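Local coordinates for protein hydrolase, alpha/beta hydrolase FOLD family (Staphylococcus aureus, PDB 2XMZ) that probably forms 2-succinyl-6-hydroxy-2,4-cyclohexadiene-1-carboxylate in menaquinone biosynthesis, as a MenH lyase built on the alpha/beta hydrolase fold, at residues 24-29 and 177-182; 30-35 and 88-93; 64-69 and 93-98; 241-244 and 249-252. All blocks are in the same frame, centred on the assembly; numbering follows the deposited sequence. Where two conformers were deposited one is given.

Contact 1: residues 24-29 and 177-182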
loop_
_atom_site.group_PDB
_atom_site.type_symbol
_atom_site.label_atom_id
_atom_site.label_comp_id
_atom_site.label_asym_id
_atom_site.label_seq_id
_atom_site.Cartn_x
_atom_site.Cartn_y
_atom_site.Cartn_z
ATOM N N GLY A 24 3.565 -0.096 2.330
ATOM C CA GLY A 24 3.696 -1.533 2.116
ATOM C C GLY A 24 4.287 -2.252 3.335
ATOM O O GLY A 24 4.625 -1.617 4.344
ATOM N N PHE A 25 4.399 -3.566 3.220
ATOM C CA PHE A 25 4.935 -4.433 4.253
ATOM C C PHE A 25 6.372 -4.066 4.616
ATOM O O PHE A 25 7.169 -3.687 3.739
ATOM C CB PHE A 25 4.857 -5.892 3.798
ATOM C CG PHE A 25 5.388 -6.857 4.822
ATOM C CD1 PHE A 25 4.710 -7.038 6.027
ATOM C CD2 PHE A 25 6.554 -7.568 4.589
ATOM C CE1 PHE A 25 5.179 -7.911 6.981
ATOM C CE2 PHE A 25 7.048 -8.463 5.544
ATOM C CZ PHE A 25 6.359 -8.638 6.750
ATOM N N LEU A 26 6.708 -4.172 5.896
ATOM C CA LEU A 26 8.081 -3.950 6.373
ATOM C C LEU A 26 8.521 -2.509 6.145
ATOM O O LEU A 26 9.691 -2.227 5.856
ATOM C CB LEU A 26 9.077 -4.886 5.674
ATOM C CG LEU A 26 9.791 -6.086 6.308
ATOM C CD1 LEU A 26 11.024 -6.433 5.462
ATOM C CD2 LEU A 26 10.198 -5.900 7.751
ATOM N N SER A 27 7.580 -1.591 6.264
ATOM C CA SER A 27 7.835 -0.201 5.947
ATOM C C SER A 27 6.794 0.555 6.716
ATOM O O SER A 27 6.096 -0.030 7.539
ATOM C CB SER A 27 7.679 0.030 4.437
ATOM O OG SER A 27 7.781 1.407 4.098
ATOM N N ASP A 28 6.710 1.863 6.497
ATOM C CA ASP A 28 5.668 2.636 7.121
ATOM C C ASP A 28 5.504 3.921 6.327
ATOM O O ASP A 28 6.064 4.076 5.220
ATOM C CB ASP A 28 5.944 2.885 8.632
ATOM C CG ASP A 28 7.302 3.493 8.905
ATOM O OD1 ASP A 28 8.084 2.906 9.691
ATOM O OD2 ASP A 28 7.612 4.570 8.367
ATOM N N SER A 29 4.781 4.855 6.926
ATOM C CA SER A 29 4.450 6.114 6.271
ATOM C C SER A 29 5.659 6.944 5.863
ATOM O O SER A 29 5.541 7.802 4.988
ATOM C CB SER A 29 3.552 6.929 7.168
ATOM O OG SER A 29 2.278 6.295 7.226
ATOM N N LEU A 177 14.547 -2.277 9.014
ATOM C CA LEU A 177 15.231 -2.684 10.256
ATOM C C LEU A 177 14.567 -2.107 11.497
ATOM O O LEU A 177 14.695 -2.651 12.608
ATOM C CB LEU A 177 16.712 -2.287 10.215
ATOM C CG LEU A 177 17.609 -3.017 9.191
ATOM C CD1 LEU A 177 19.048 -2.473 9.213
ATOM C CD2 LEU A 177 17.601 -4.510 9.419
ATOM N N SER A 178 13.853 -0.999 11.320
ATOM C CA SER A 178 13.209 -0.361 12.457
ATOM C C SER A 178 11.861 -1.002 12.765
ATOM O O SER A 178 11.269 -0.721 13.801
ATOM C CB SER A 178 13.019 1.121 12.206
ATOM O OG SER A 178 12.000 1.284 11.248
ATOM N N GLN A 179 11.376 -1.875 11.886
ATOM C CA GLN A 179 10.109 -2.546 12.158
ATOM C C GLN A 179 10.307 -3.576 13.249
ATOM O O GLN A 179 11.379 -4.145 13.379
ATOM C CB GLN A 179 9.532 -3.200 10.892
ATOM C CG GLN A 179 9.269 -2.230 9.738
ATOM C CD GLN A 179 8.482 -0.988 10.166
ATOM O OE1 GLN A 179 7.494 -1.091 10.899
ATOM N NE2 GLN A 179 8.918 0.190 9.695
ATOM N N SER A 180 9.285 -3.776 14.066
ATOM C CA SER A 180 9.327 -4.801 15.106
ATOM C C SER A 180 9.077 -6.180 14.475
ATOM O O SER A 180 8.018 -6.389 13.853
ATOM C CB SER A 180 8.250 -4.487 16.129
ATOM O OG SER A 180 8.220 -5.483 17.117
ATOM N N PRO A 181 10.037 -7.116 14.614
ATOM C CA PRO A 181 9.844 -8.434 13.967
ATOM C C PRO A 181 8.615 -9.215 14.445
ATOM O O PRO A 181 7.939 -9.850 13.625
ATOM C CB PRO A 181 11.136 -9.203 14.294
ATOM C CG PRO A 181 11.778 -8.456 15.436
ATOM C CD PRO A 181 11.363 -7.004 15.256
ATOM N N HIS A 182 8.310 -9.147 15.740
ATOM C CA HIS A 182 7.097 -9.785 16.264
ATOM C C HIS A 182 5.822 -9.190 15.641
ATOM O O HIS A 182 4.867 -9.927 15.308
ATOM C CB HIS A 182 7.087 -9.807 17.816
ATOM C CG HIS A 182 6.671 -8.509 18.444
ATOM N ND1 HIS A 182 7.552 -7.472 18.674
ATOM C CD2 HIS A 182 5.464 -8.078 18.885
ATOM C CE1 HIS A 182 6.905 -6.456 19.230
ATOM N NE2 HIS A 182 5.636 -6.800 19.371
#
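Gln-179 carries nearly all of this contact, reaching with its side-chain amide to Asp-28. The polar part is one hydrogen bond, from NE2 of Gln-179 to OD1 of Asp-28, 2.8 Å long with 151° at the hydrogen. The oxygen lies in the amide plane, but the donor stands above the carboxylate plane, the two groups being turned 64° apart. A bend at chi2 (-49°) folds the glutamine back and directs its amide to the acid. The same carboxylate oxygen also takes a salt bridge from Arg-30.

The apolar part is backbone against aliphatic chain. Gln-179 CG rests on Leu-26 C at 3.7 Å, and CD2 of Leu-26 approaches Gln-179 CB more loosely, at 4.2 Å. Leu-26 otherwise packs among Ile-145, Phe-148 and Trp-152 of helix 145-152.

In fold terms, the loop after strand 17-22 here meets the helical cap inserted between strands 110-114 and 210-215, at the turn from helix 166-177 into helix 181-191. Further bonds tie Gln-179 OE1 to Gly-54 N and NE2 to Gln-175 O. With both ends of the buried amide engaged, its flip is probably fixed and the cap is pinned to the core loops through polar bonds.

Contact 2: residues 30-35 and 88-93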
loop_
_atom_site.group_PDB
_atom_site.type_symbol
_atom_site.label_atom_id
_atom_site.label_comp_id
_atom_site.label_asym_id
_atom_site.label_seq_id
_atom_site.Cartn_x
_atom_site.Cartn_y
_atom_site.Cartn_z
ATOM N N ARG A 30 6.808 6.707 6.501
ATOM C CA ARG A 30 8.005 7.435 6.135
ATOM C C ARG A 30 8.393 7.261 4.664
ATOM O O ARG A 30 9.101 8.108 4.140
ATOM C CB ARG A 30 9.203 7.052 7.008
ATOM C CG ARG A 30 9.191 7.657 8.403
ATOM C CD ARG A 30 10.301 7.029 9.219
ATOM N NE ARG A 30 10.126 5.584 9.335
ATOM C CZ ARG A 30 11.020 4.754 9.856
ATOM N NH1 ARG A 30 12.183 5.218 10.297
ATOM N NH2 ARG A 30 10.749 3.452 9.903
ATOM N N THR A 31 7.975 6.165 4.029
ATOM C CA THR A 31 8.217 5.933 2.602
ATOM C C THR A 31 7.661 7.062 1.715
ATOM O O THR A 31 8.129 7.248 0.587
ATOM C CB THR A 31 7.665 4.555 2.127
ATOM O OG1 THR A 31 8.128 4.280 0.803
ATOM C CG2 THR A 31 6.125 4.526 2.133
ATOM N N TYR A 32 6.678 7.814 2.223
ATOM C CA TYR A 32 6.062 8.903 1.429
ATOM C C TYR A 32 6.639 10.270 1.753
ATOM O O TYR A 32 6.223 11.290 1.189
ATOM C CB TYR A 32 4.554 8.885 1.614
ATOM C CG TYR A 32 3.965 7.575 1.162
ATOM C CD1 TYR A 32 4.137 7.138 -0.150
ATOM C CD2 TYR A 32 3.281 6.760 2.045
ATOM C CE1 TYR A 32 3.637 5.924 -0.572
ATOM C CE2 TYR A 32 2.766 5.538 1.641
ATOM C CZ TYR A 32 2.942 5.128 0.333
ATOM O OH TYR A 32 2.432 3.927 -0.079
ATOM N N HIS A 33 7.640 10.266 2.639
ATOM C CA HIS A 33 8.290 11.481 3.161
ATOM C C HIS A 33 8.583 12.558 2.124
ATOM O O HIS A 33 8.170 13.711 2.276
ATOM C CB HIS A 33 9.592 11.114 3.917
ATOM C CG HIS A 33 10.677 10.531 3.046
ATOM N ND1 HIS A 33 10.534 9.339 2.364
ATOM C CD2 HIS A 33 11.922 10.982 2.751
ATOM C CE1 HIS A 33 11.643 9.077 1.696
ATOM N NE2 HIS A 33 12.500 10.061 1.911
ATOM N N ASN A 34 9.306 12.183 1.080
ATOM C CA ASN A 34 9.745 13.136 0.056
ATOM C C ASN A 34 8.643 13.482 -0.943
ATOM O O ASN A 34 8.880 14.243 -1.876
ATOM C CB ASN A 34 10.974 12.591 -0.688
ATOM C CG ASN A 34 10.671 11.299 -1.443
ATOM O OD1 ASN A 34 10.999 11.165 -2.629
ATOM N ND2 ASN A 34 10.019 10.351 -0.764
ATOM N N HIS A 35 7.450 12.920 -0.741
ATOM C CA HIS A 35 6.313 13.112 -1.649
ATOM C C HIS A 35 5.291 14.093 -1.102
ATOM O O HIS A 35 4.601 14.771 -1.866
ATOM C CB HIS A 35 5.595 11.786 -1.911
ATOM C CG HIS A 35 6.426 10.773 -2.629
ATOM N ND1 HIS A 35 6.531 10.739 -4.003
ATOM C CD2 HIS A 35 7.181 9.749 -2.169
ATOM C CE1 HIS A 35 7.321 9.740 -4.360
ATOM N NE2 HIS A 35 7.734 9.127 -3.265
ATOM N N PHE A 88 -4.957 5.891 -1.545
ATOM C CA PHE A 88 -3.826 5.364 -2.254
ATOM C C PHE A 88 -3.247 4.218 -1.434
ATOM O O PHE A 88 -3.011 4.356 -0.230
ATOM C CB PHE A 88 -2.750 6.450 -2.439
ATOM C CG PHE A 88 -1.446 5.908 -3.001
ATOM C CD1 PHE A 88 -0.515 5.284 -2.170
ATOM C CD2 PHE A 88 -1.155 6.020 -4.356
ATOM C CE1 PHE A 88 0.671 4.743 -2.687
ATOM C CE2 PHE A 88 0.041 5.491 -4.886
ATOM C CZ PHE A 88 0.952 4.859 -4.036
ATOM N N GLY A 89 -2.985 3.096 -2.091
ATOM C CA GLY A 89 -2.261 2.012 -1.453
ATOM C C GLY A 89 -1.182 1.398 -2.334
ATOM O O GLY A 89 -1.414 1.127 -3.521
ATOM N N TYR A 90 -0.003 1.208 -1.733
ATOM C CA TYR A 90 1.122 0.563 -2.381
ATOM C C TYR A 90 1.277 -0.837 -1.835
ATOM O O TYR A 90 1.413 -1.009 -0.630
ATOM C CB TYR A 90 2.438 1.344 -2.143
ATOM C CG TYR A 90 3.678 0.493 -2.295
ATOM C CD1 TYR A 90 4.116 0.073 -3.556
ATOM C CD2 TYR A 90 4.424 0.110 -1.171
ATOM C CE1 TYR A 90 5.261 -0.725 -3.698
ATOM C CE2 TYR A 90 5.592 -0.707 -1.293
ATOM C CZ TYR A 90 5.992 -1.110 -2.559
ATOM O OH TYR A 90 7.116 -1.880 -2.707
ATOM N N SER A 91 1.301 -1.815 -2.738
ATOM C CA SER A 91 1.625 -3.210 -2.434
ATOM C C SER A 91 0.709 -3.684 -1.313
ATOM O O SER A 91 -0.500 -3.647 -1.481
ATOM C CB SER A 91 3.118 -3.366 -2.075
ATOM O OG SER A 91 3.538 -4.702 -2.296
ATOM N N MET A 92 1.256 -4.056 -0.155
ATOM C CA MET A 92 0.380 -4.448 0.995
ATOM C C MET A 92 -0.720 -3.438 1.276
ATOM O O MET A 92 -1.866 -3.826 1.514
ATOM C CB MET A 92 1.195 -4.686 2.281
ATOM C CG MET A 92 0.346 -4.900 3.567
ATOM S SD MET A 92 1.406 -5.029 5.020
ATOM C CE MET A 92 1.548 -3.309 5.475
ATOM N N GLY A 93 -0.366 -2.157 1.307
ATOM C CA GLY A 93 -1.344 -1.095 1.489
ATOM C C GLY A 93 -2.373 -0.972 0.373
ATOM O O GLY A 93 -3.481 -0.464 0.603
#
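Tyr-32 points its hydroxyl between Phe-88 and Tyr-90, on the strand that runs into what looks like the nucleophile elbow of the alpha/beta hydrolase fold (the Gly-89, Ser-91, Gly-93 pattern). Its OH lies 3.3 Å from Phe-88 CE1, in the plane of that ring and at its edge, and equally 3.3 Å from CB of Tyr-90. The rings of Tyr-32 and Phe-88 stand nearly upright to each other, planes at 87°, with centroids 5.7 Å apart, and Tyr-32 CZ touches Phe-88 CE1 at 3.8 Å.

One step outward, the buried hydroxyl is satisfied by Leu-22 O. Leu-22 belongs to the neighbouring strand 17-22 and pairs through its backbone with Phe-88 and Tyr-90. The residues after strand 84-90 make the turn: Ser-91 has the strained phi/psi of 54°/-118° expected of such an elbow, and its OG bonds His-245 NE2, consistent with a Ser-His-Asp triad. Tyr-90 is secured at its far end by Thr-246 OG1.

Sequence neighbours cover one face of each tyrosine ring. Ser-91 CB sits 3.5 Å above the centre of the Tyr-90 ring, and CG2 of Thr-31 covers one face of Tyr-32, 3.5 Å over its centre.

Contact 3: residues 64-69 and 93-98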
loop_
_atom_site.group_PDB
_atom_site.type_symbol
_atom_site.label_atom_id
_atom_site.label_comp_id
_atom_site.label_asym_id
_atom_site.label_seq_id
_atom_site.Cartn_x
_atom_site.Cartn_y
_atom_site.Cartn_z
ATOM N N TRP A 64 -5.483 -8.745 13.443
ATOM C CA TRP A 64 -5.377 -7.664 12.499
ATOM C C TRP A 64 -5.866 -8.094 11.121
ATOM O O TRP A 64 -5.160 -7.943 10.149
ATOM C CB TRP A 64 -3.937 -7.168 12.414
ATOM C CG TRP A 64 -3.370 -6.702 13.736
ATOM C CD1 TRP A 64 -4.065 -6.355 14.876
ATOM C CD2 TRP A 64 -2.008 -6.506 14.021
ATOM N NE1 TRP A 64 -3.182 -5.970 15.864
ATOM C CE2 TRP A 64 -1.914 -6.049 15.356
ATOM C CE3 TRP A 64 -0.831 -6.703 13.286
ATOM C CZ2 TRP A 64 -0.695 -5.772 15.961
ATOM C CZ3 TRP A 64 0.384 -6.417 13.895
ATOM C CH2 TRP A 64 0.439 -5.956 15.208
ATOM N N ASN A 65 -7.074 -8.631 11.044
ATOM C CA ASN A 65 -7.624 -9.055 9.756
ATOM C C ASN A 65 -8.164 -7.850 8.961
ATOM O O ASN A 65 -8.090 -6.712 9.419
ATOM C CB ASN A 65 -8.657 -10.180 9.961
ATOM C CG ASN A 65 -9.777 -9.789 10.926
ATOM O OD1 ASN A 65 -10.109 -8.609 11.076
ATOM N ND2 ASN A 65 -10.352 -10.778 11.592
ATOM N N PHE A 66 -8.683 -8.080 7.767
ATOM C CA PHE A 66 -9.168 -6.973 6.963
ATOM C C PHE A 66 -10.342 -6.180 7.555
ATOM O O PHE A 66 -10.448 -4.979 7.324
ATOM C CB PHE A 66 -9.410 -7.410 5.512
ATOM C CG PHE A 66 -8.139 -7.475 4.714
ATOM C CD1 PHE A 66 -7.705 -6.360 3.999
ATOM C CD2 PHE A 66 -7.327 -8.624 4.760
ATOM C CE1 PHE A 66 -6.484 -6.394 3.291
ATOM C CE2 PHE A 66 -6.114 -8.668 4.085
ATOM C CZ PHE A 66 -5.700 -7.567 3.321
ATOM N N ASP A 67 -11.193 -6.838 8.334
ATOM C CA ASP A 67 -12.322 -6.138 8.915
ATOM C C ASP A 67 -11.849 -5.220 10.035
ATOM O O ASP A 67 -12.341 -4.103 10.170
ATOM C CB ASP A 67 -13.378 -7.092 9.470
ATOM C CG ASP A 67 -14.576 -6.346 10.059
ATOM O OD1 ASP A 67 -14.807 -6.416 11.281
ATOM O OD2 ASP A 67 -15.277 -5.655 9.300
ATOM N N TYR A 68 -10.884 -5.697 10.814
ATOM C CA TYR A 68 -10.174 -4.857 11.789
ATOM C C TYR A 68 -9.542 -3.626 11.135
ATOM O O TYR A 68 -9.706 -2.503 11.611
ATOM C CB TYR A 68 -9.096 -5.657 12.532
ATOM C CG TYR A 68 -8.320 -4.820 13.534
ATOM C CD1 TYR A 68 -8.772 -4.676 14.861
ATOM C CD2 TYR A 68 -7.137 -4.174 13.161
ATOM C CE1 TYR A 68 -8.067 -3.891 15.791
ATOM C CE2 TYR A 68 -6.418 -3.396 14.076
ATOM C CZ TYR A 68 -6.891 -3.256 15.381
ATOM O OH TYR A 68 -6.176 -2.490 16.262
ATOM N N ILE A 69 -8.803 -3.840 10.063
ATOM C CA ILE A 69 -8.160 -2.728 9.345
ATOM C C ILE A 69 -9.206 -1.775 8.749
ATOM O O ILE A 69 -9.030 -0.552 8.793
ATOM C CB ILE A 69 -7.207 -3.228 8.258
ATOM C CG1 ILE A 69 -6.033 -3.962 8.898
ATOM C CG2 ILE A 69 -6.681 -2.054 7.380
ATOM C CD1 ILE A 69 -5.470 -5.023 8.015
ATOM N N GLY A 93 -0.366 -2.157 1.307
ATOM C CA GLY A 93 -1.344 -1.095 1.489
ATOM C C GLY A 93 -2.373 -0.972 0.373
ATOM O O GLY A 93 -3.481 -0.464 0.603
ATOM N N GLY A 94 -2.015 -1.424 -0.830
ATOM C CA GLY A 94 -2.969 -1.478 -1.942
ATOM C C GLY A 94 -3.973 -2.585 -1.768
ATOM O O GLY A 94 -5.100 -2.471 -2.252
ATOM N N ARG A 95 -3.566 -3.655 -1.072
ATOM C CA ARG A 95 -4.493 -4.756 -0.767
ATOM C C ARG A 95 -5.529 -4.264 0.226
ATOM O O ARG A 95 -6.717 -4.526 0.087
ATOM C CB ARG A 95 -3.763 -5.995 -0.232
ATOM C CG ARG A 95 -2.740 -6.582 -1.243
ATOM C CD ARG A 95 -2.169 -7.930 -0.800
ATOM N NE ARG A 95 -1.237 -7.890 0.346
ATOM C CZ ARG A 95 -1.562 -8.220 1.601
ATOM N NH1 ARG A 95 -2.811 -8.596 1.892
ATOM N NH2 ARG A 95 -0.630 -8.210 2.567
ATOM N N VAL A 96 -5.062 -3.510 1.206
ATOM C CA VAL A 96 -5.946 -2.828 2.121
ATOM C C VAL A 96 -6.834 -1.802 1.377
ATOM O O VAL A 96 -8.036 -1.739 1.637
ATOM C CB VAL A 96 -5.161 -2.185 3.286
ATOM C CG1 VAL A 96 -6.077 -1.334 4.168
ATOM C CG2 VAL A 96 -4.483 -3.270 4.101
ATOM N N ALA A 97 -6.271 -1.047 0.439
ATOM C CA ALA A 97 -7.063 -0.031 -0.251
ATOM C C ALA A 97 -8.128 -0.672 -1.124
ATOM O O ALA A 97 -9.263 -0.184 -1.212
ATOM C CB ALA A 97 -6.170 0.920 -1.074
ATOM N N LEU A 98 -7.795 -1.790 -1.766
ATOM C CA LEU A 98 -8.825 -2.501 -2.552
ATOM C C LEU A 98 -9.934 -3.032 -1.647
ATOM O O LEU A 98 -11.119 -2.870 -1.942
ATOM C CB LEU A 98 -8.185 -3.672 -3.319
ATOM C CG LEU A 98 -7.552 -3.300 -4.665
ATOM C CD1 LEU A 98 -6.672 -4.449 -5.164
ATOM C CD2 LEU A 98 -8.607 -3.005 -5.678
#
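NH1 of Arg-95 has two neighbours: it is hydrogen-bonded to the backbone oxygen of Tyr-191, and it lies against the edge of Phe-66, close to the ring plane and 3.4 Å from CZ. The guanidinium and ring planes are 67° apart and the two side chains cross at about a right angle, so the arginine abuts the rim of the phenyl and does not stack on it. A kink at chi3 (-71°) swings the end of Arg-95 back to Phe-66, although the side chain starts out past it. The carbonyl of Tyr-191 gives this buried nitrogen a polar partner that the aromatic edge cannot supply.

The same ring edge also faces the helix backbone. Phe-66 CE1 lies 3.7 Å from Arg-95 O and 3.8 Å from Val-96 CA, and it also touches the CG2 methyl of Val-96, so the phenyl is slotted against one turn of helix 92-103. This is the helix that leaves the probable nucleophile elbow. Its partner, helix 66-77, is the connection between strands 44-48 and 84-90, a beta-alpha-beta crossover passing over strand 17-22, and its first turn is what touches here.

One turn along, Ile-69 turns CG2 onto Val-96 CG1 at 3.3 Å, tighter than ordinary van der Waals contact; the two branched chains cross at about a right angle. Val-96 thus divides its methyls, CG1 going to Ile-69 and CG2 mainly to Phe-66. The start of helix 66-77 is fixed by the N-cap Asn-65, whose OD1 accepts Tyr-68 N at 3.0 Å with 166° at the hydrogen.

Contact 4: residues 241-244 and 249-252; sequences SATG and VEDS
Glu-250 sends its carboxylate back to the loop of Gly-244, the loop that follows strand 235-240 and leads, in the alpha/beta hydrolase fold, to the probable triad histidine, His-245. OE1 of Glu-250 accepts the backbone N of Gly-244 at 2.8 Å, nearly straight at 168°, though the donor stands well above the carboxylate plane. The reach depends on the shape of the side chain. CG lies beside the backbone N, on the far side from the carbonyl carbon, and beyond it the chain runs extended (chi2 -164°), which carries the acid across to the loop. The other oxygen, OE2, is held by Ser-160 OG, so two different parts of the chain fix the carboxylate.

Thr-243 slides past the glutamate in the opposite direction. Its OG1 sits between the backbone N and the carbonyl carbon (chi1 55°), where it bonds Ile-240 O. That turns the methyl to the helix end: CG2 packs against CB of Glu-250 and CB of Asp-251, each at 3.7 Å. The polar branch of the threonine thus serves its own loop and the apolar branch faces the helix. While CB of Asp-251 meets this methyl, its OD1 makes a weak capping bond to Glu-254 N at the start of helix 252-266.

OE1 is the busier oxygen, with Thr-243 CA also only 3.3 Å away. A water donates both to it, at 2.7 Å, and to Ala-242 O, at 2.6 Å.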
loop_
_atom_site.group_PDB
_atom_site.type_symbol
_atom_site.label_atom_id
_atom_site.label_comp_id
_atom_site.label_asym_id
_atom_site.label_seq_id
_atom_site.Cartn_x
_atom_site.Cartn_y
_atom_site.Cartn_z
ATOM N N SER A 241 7.991 3.074 -16.874
ATOM C CA SER A 241 9.250 2.645 -17.487
ATOM C C SER A 241 10.370 2.460 -16.485
ATOM O O SER A 241 10.524 3.251 -15.573
ATOM C CB SER A 241 9.719 3.699 -18.493
ATOM O OG SER A 241 8.773 3.859 -19.527
ATOM N N ALA A 242 11.171 1.424 -16.694
ATOM C CA ALA A 242 12.458 1.270 -16.010
ATOM C C ALA A 242 12.384 1.268 -14.484
ATOM O O ALA A 242 13.355 1.626 -13.823
ATOM C CB ALA A 242 13.479 2.327 -16.525
ATOM N N THR A 243 11.235 0.871 -13.928
ATOM C CA THR A 243 11.096 0.708 -12.480
ATOM C C THR A 243 10.592 -0.679 -12.122
ATOM O O THR A 243 9.922 -1.320 -12.916
ATOM C CB THR A 243 10.129 1.748 -11.821
ATOM O OG1 THR A 243 8.855 1.705 -12.473
ATOM C CG2 THR A 243 10.701 3.152 -11.896
ATOM N N GLY A 244 10.907 -1.113 -10.904
ATOM C CA GLY A 244 10.362 -2.347 -10.361
ATOM C C GLY A 244 9.152 -2.115 -9.481
ATOM O O GLY A 244 8.269 -1.292 -9.790
ATOM N N VAL A 249 9.593 5.055 -5.097
ATOM C CA VAL A 249 10.979 5.265 -4.653
ATOM C C VAL A 249 11.982 5.295 -5.820
ATOM O O VAL A 249 13.004 5.976 -5.744
ATOM C CB VAL A 249 11.388 4.182 -3.637
ATOM C CG1 VAL A 249 12.868 4.200 -3.400
ATOM C CG2 VAL A 249 10.682 4.417 -2.323
ATOM N N GLU A 250 11.700 4.537 -6.879
ATOM C CA GLU A 250 12.673 4.340 -7.954
ATOM C C GLU A 250 12.589 5.461 -8.979
ATOM O O GLU A 250 13.611 5.870 -9.538
ATOM C CB GLU A 250 12.483 2.975 -8.631
ATOM C CG GLU A 250 12.684 1.802 -7.689
ATOM C CD GLU A 250 12.891 0.478 -8.411
ATOM O OE1 GLU A 250 12.827 0.438 -9.662
ATOM O OE2 GLU A 250 13.109 -0.535 -7.703
ATOM N N ASP A 251 11.363 5.941 -9.223
ATOM C CA ASP A 251 11.129 7.144 -10.014
ATOM C C ASP A 251 10.059 8.005 -9.342
ATOM O O ASP A 251 8.885 8.010 -9.771
ATOM C CB ASP A 251 10.694 6.789 -11.426
ATOM C CG ASP A 251 10.867 7.951 -12.392
ATOM O OD1 ASP A 251 11.028 9.108 -11.923
ATOM O OD2 ASP A 251 10.852 7.699 -13.620
ATOM N N SER A 252 10.473 8.715 -8.295
ATOM C CA SER A 252 9.572 9.530 -7.473
ATOM C C SER A 252 8.881 10.632 -8.269
ATOM O O SER A 252 7.708 10.911 -8.052
ATOM C CB SER A 252 10.295 10.126 -6.248
ATOM O OG SER A 252 10.857 9.126 -5.417
HETATM O O HOH W 1 14.556 1.217 -11.514
#

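Overall arrangement
The four contacts tie loops and helices round the central sheet of one alpha/beta hydrolase chain. Contacts 2 and 3 share Gly-93 and helix 92-103, with centres about 15 Å apart, and their segments alternate along the sequence. Contact 1, about 13 Å from contact 2 by centres, touches it through Ser-178 and Arg-30, linking cap to core; the chain between its segments includes all of contacts 2 and 3. Contact 4 comes last, about 14 Å from contact 2 and about 25 Å from contact 3, across the chain's centre. Contact 2, nearest that centre, bears the presumed nucleophile; contact 4 adjoins the loop of the presumed histidine; contacts 1 and 3 add the cap and helix packing.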